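Local coordinates for diguanylate cyclase/phosphodiesterase-domain containing protein (Thermotoga maritima MSB8, PDB 6KHU) that probably belongs to the diguanylate cyclases, which make cyclic di-GMP from GTP, although its signature motif is degenerate, and binds zinc, at residues 31-37 / 72-78. Numbering follows the deposited sequence.
Sequences TIFFVKT and DTFALFV
Two central strands of a GGDEF-family domain, a member of the nucleotide cyclase clan, pair antiparallel where residues 31-37 run against 72-78; the latter begin in the hairpin turn where the GGDEF signature would lie, here apparently degenerate. Hydrogen-bonded pairs Thr31-Val78, Phe33-Leu76 and Val35-Phe74 alternate with non-hydrogen-bonded ones, and the bond from Phe33 N to Leu76 O is short at 2.7 Å. Strands 105-112 and 65-68 continue the sheet beyond residues 31-37 and 72-78 respectively.

On the face carrying Phe33, Leu76 and Val78, the Phe33 ring and the Leu76 side chain lie side by side, CD1 to CD2 3.8 Å. Val78 CG2 comes in at the ring edge, near its plane, 3.6 Å from Phe33 CE1. Helix 86-100 covers this part through Ile89, which touches both Phe33 and Val78. On the other face the Phe34 ring reaches across to Ala75, its CE1 3.6 Å from the methyl CB, while Phe77, with CG between its backbone N and carbonyl carbon (chi1 66°), carries its ring away from residues 31-37 to meet Phe12 of helix 9-26.

Near Asp72 the contact turns polar. Lys36 is extended throughout; its CB and CG lie against Thr73 OG1, and the chain crosses Asp72 obliquely, CE 3.2 Å from Asp72 OD2. NZ stays 4.0 Å from Asp72 OD2, beyond a salt bridge but close enough for probable electrostatic attraction. With an alanine here, the chain beyond CB is gone, and the Asp72 carboxylate would probably lose its nearby positive charge and Thr73 OG1 part of its apolar cover. A water joins Asp72 OD2 to Thr37 O, and Asp72 O is gripped twice by Thr37: N comes in nearly in line with the C=O bond (C=O...N 166°), whereas OG1 donates to Asp72 O from 3.0 Å, well off that direction at 121°.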
loop_
_atom_site.group_PDB
_atom_site.type_symbol
_atom_site.label_atom_id
_atom_site.label_comp_id
_atom_site.label_asym_id
_atom_site.label_seq_id
_atom_site.Cartn_x
_atom_site.Cartn_y
_atom_site.Cartn_z
ATOM N N THR A 31 -7.303 -5.180 -0.609
ATOM C CA THR A 31 -6.077 -5.274 -1.386
ATOM C C THR A 31 -4.953 -4.526 -0.690
ATOM O O THR A 31 -5.165 -3.439 -0.145
ATOM C CB THR A 31 -6.310 -4.742 -2.809
ATOM O OG1 THR A 31 -7.297 -5.565 -3.450
ATOM C CG2 THR A 31 -5.029 -4.793 -3.627
ATOM N N ILE A 32 -3.766 -5.131 -0.697
ATOM C CA ILE A 32 -2.548 -4.553 -0.141
ATOM C C ILE A 32 -1.660 -4.107 -1.296
ATOM O O ILE A 32 -1.423 -4.877 -2.234
ATOM C CB ILE A 32 -1.794 -5.564 0.743
ATOM C CG1 ILE A 32 -2.694 -6.078 1.872
ATOM C CG2 ILE A 32 -0.528 -4.937 1.309
ATOM C CD1 ILE A 32 -2.101 -7.247 2.639
ATOM N N PHE A 33 -1.158 -2.879 -1.225
ATOM C CA PHE A 33 -0.215 -2.361 -2.206
ATOM C C PHE A 33 1.099 -2.060 -1.501
ATOM O O PHE A 33 1.099 -1.509 -0.392
ATOM C CB PHE A 33 -0.730 -1.064 -2.902
ATOM C CG PHE A 33 -2.027 -1.225 -3.660
ATOM C CD1 PHE A 33 -3.240 -1.229 -2.995
ATOM C CD2 PHE A 33 -2.030 -1.318 -5.042
ATOM C CE1 PHE A 33 -4.426 -1.355 -3.678
ATOM C CE2 PHE A 33 -3.223 -1.455 -5.734
ATOM C CZ PHE A 33 -4.424 -1.480 -5.046
ATOM N N PHE A 34 2.216 -2.416 -2.148
ATOM C CA PHE A 34 3.556 -2.002 -1.732
ATOM C C PHE A 34 4.170 -1.099 -2.797
ATOM O O PHE A 34 4.101 -1.408 -3.993
ATOM C CB PHE A 34 4.486 -3.213 -1.539
ATOM C CG PHE A 34 4.460 -3.810 -0.163
ATOM C CD1 PHE A 34 3.275 -3.900 0.555
ATOM C CD2 PHE A 34 5.637 -4.310 0.405
ATOM C CE1 PHE A 34 3.255 -4.472 1.832
ATOM C CE2 PHE A 34 5.631 -4.886 1.670
ATOM C CZ PHE A 34 4.436 -4.969 2.391
ATOM N N VAL A 35 4.797 -0.001 -2.366
ATOM C CA VAL A 35 5.560 0.875 -3.256
ATOM C C VAL A 35 6.945 1.086 -2.647
ATOM O O VAL A 35 7.064 1.605 -1.533
ATOM C CB VAL A 35 4.859 2.227 -3.487
ATOM C CG1 VAL A 35 5.727 3.135 -4.363
ATOM C CG2 VAL A 35 3.493 2.021 -4.133
ATOM N N LYS A 36 7.986 0.673 -3.362
ATOM C CA LYS A 36 9.359 0.905 -2.936
ATOM C C LYS A 36 9.990 1.962 -3.833
ATOM O O LYS A 36 9.966 1.828 -5.060
ATOM C CB LYS A 36 10.188 -0.384 -2.983
ATOM C CG LYS A 36 11.657 -0.157 -2.616
ATOM C CD LYS A 36 12.387 -1.459 -2.305
ATOM C CE LYS A 36 13.874 -1.189 -2.107
ATOM N NZ LYS A 36 14.653 -2.416 -1.780
ATOM N N THR A 37 10.536 3.011 -3.221
ATOM C CA THR A 37 11.241 4.051 -3.957
ATOM C C THR A 37 12.698 3.663 -4.119
ATOM O O THR A 37 13.340 3.190 -3.170
ATOM C CB THR A 37 11.164 5.403 -3.249
ATOM O OG1 THR A 37 11.678 5.278 -1.915
ATOM C CG2 THR A 37 9.745 5.879 -3.189
ATOM N N ASP A 72 12.442 2.981 2.772
ATOM C CA ASP A 72 12.131 3.379 1.404
ATOM C C ASP A 72 10.852 2.749 0.843
ATOM O O ASP A 72 10.573 2.911 -0.353
ATOM C CB ASP A 72 13.322 3.069 0.479
ATOM C CG ASP A 72 13.663 1.583 0.408
ATOM O OD1 ASP A 72 12.897 0.734 0.924
ATOM O OD2 ASP A 72 14.720 1.263 -0.187
ATOM N N THR A 73 10.071 2.032 1.650
ATOM C CA THR A 73 8.894 1.342 1.146
ATOM C C THR A 73 7.664 1.820 1.902
ATOM O O THR A 73 7.695 1.958 3.125
ATOM C CB THR A 73 9.034 -0.189 1.276
ATOM O OG1 THR A 73 10.179 -0.636 0.535
ATOM C CG2 THR A 73 7.797 -0.895 0.737
ATOM N N PHE A 74 6.591 2.095 1.169
ATOM C CA PHE A 74 5.285 2.314 1.768
ATOM C C PHE A 74 4.400 1.098 1.539
ATOM O O PHE A 74 4.558 0.367 0.555
ATOM C CB PHE A 74 4.580 3.533 1.174
ATOM C CG PHE A 74 5.128 4.844 1.633
ATOM C CD1 PHE A 74 4.735 5.386 2.846
ATOM C CD2 PHE A 74 6.012 5.558 0.830
ATOM C CE1 PHE A 74 5.229 6.625 3.264
ATOM C CE2 PHE A 74 6.511 6.797 1.238
ATOM C CZ PHE A 74 6.119 7.327 2.458
ATOM N N ALA A 75 3.445 0.910 2.442
ATOM C CA ALA A 75 2.378 -0.051 2.236
ATOM C C ALA A 75 1.033 0.649 2.377
ATOM O O ALA A 75 0.915 1.706 3.007
ATOM C CB ALA A 75 2.490 -1.233 3.207
ATOM N N LEU A 76 0.022 0.048 1.758
ATOM C CA LEU A 76 -1.337 0.557 1.755
ATOM C C LEU A 76 -2.277 -0.634 1.706
ATOM O O LEU A 76 -2.027 -1.595 0.965
ATOM C CB LEU A 76 -1.594 1.470 0.547
ATOM C CG LEU A 76 -3.037 1.756 0.126
ATOM C CD1 LEU A 76 -3.669 2.829 1.037
ATOM C CD2 LEU A 76 -3.088 2.204 -1.345
ATOM N N PHE A 77 -3.351 -0.579 2.485
ATOM C CA PHE A 77 -4.450 -1.496 2.222
ATOM C C PHE A 77 -5.752 -0.724 2.095
ATOM O O PHE A 77 -5.956 0.282 2.778
ATOM C CB PHE A 77 -4.547 -2.630 3.276
ATOM C CG PHE A 77 -4.899 -2.191 4.683
ATOM C CD1 PHE A 77 -6.223 -1.993 5.058
ATOM C CD2 PHE A 77 -3.904 -2.062 5.648
ATOM C CE1 PHE A 77 -6.546 -1.634 6.350
ATOM C CE2 PHE A 77 -4.219 -1.702 6.957
ATOM C CZ PHE A 77 -5.543 -1.488 7.308
ATOM N N VAL A 78 -6.612 -1.198 1.190
ATOM C CA VAL A 78 -7.870 -0.556 0.832
ATOM C C VAL A 78 -8.972 -1.615 0.918
ATOM O O VAL A 78 -8.934 -2.624 0.201
ATOM C CB VAL A 78 -7.814 0.080 -0.574
ATOM C CG1 VAL A 78 -6.855 1.269 -0.588
ATOM C CG2 VAL A 78 -7.343 -0.924 -1.612
HETATM O O HOH W 1 15.663 2.622 -2.050
#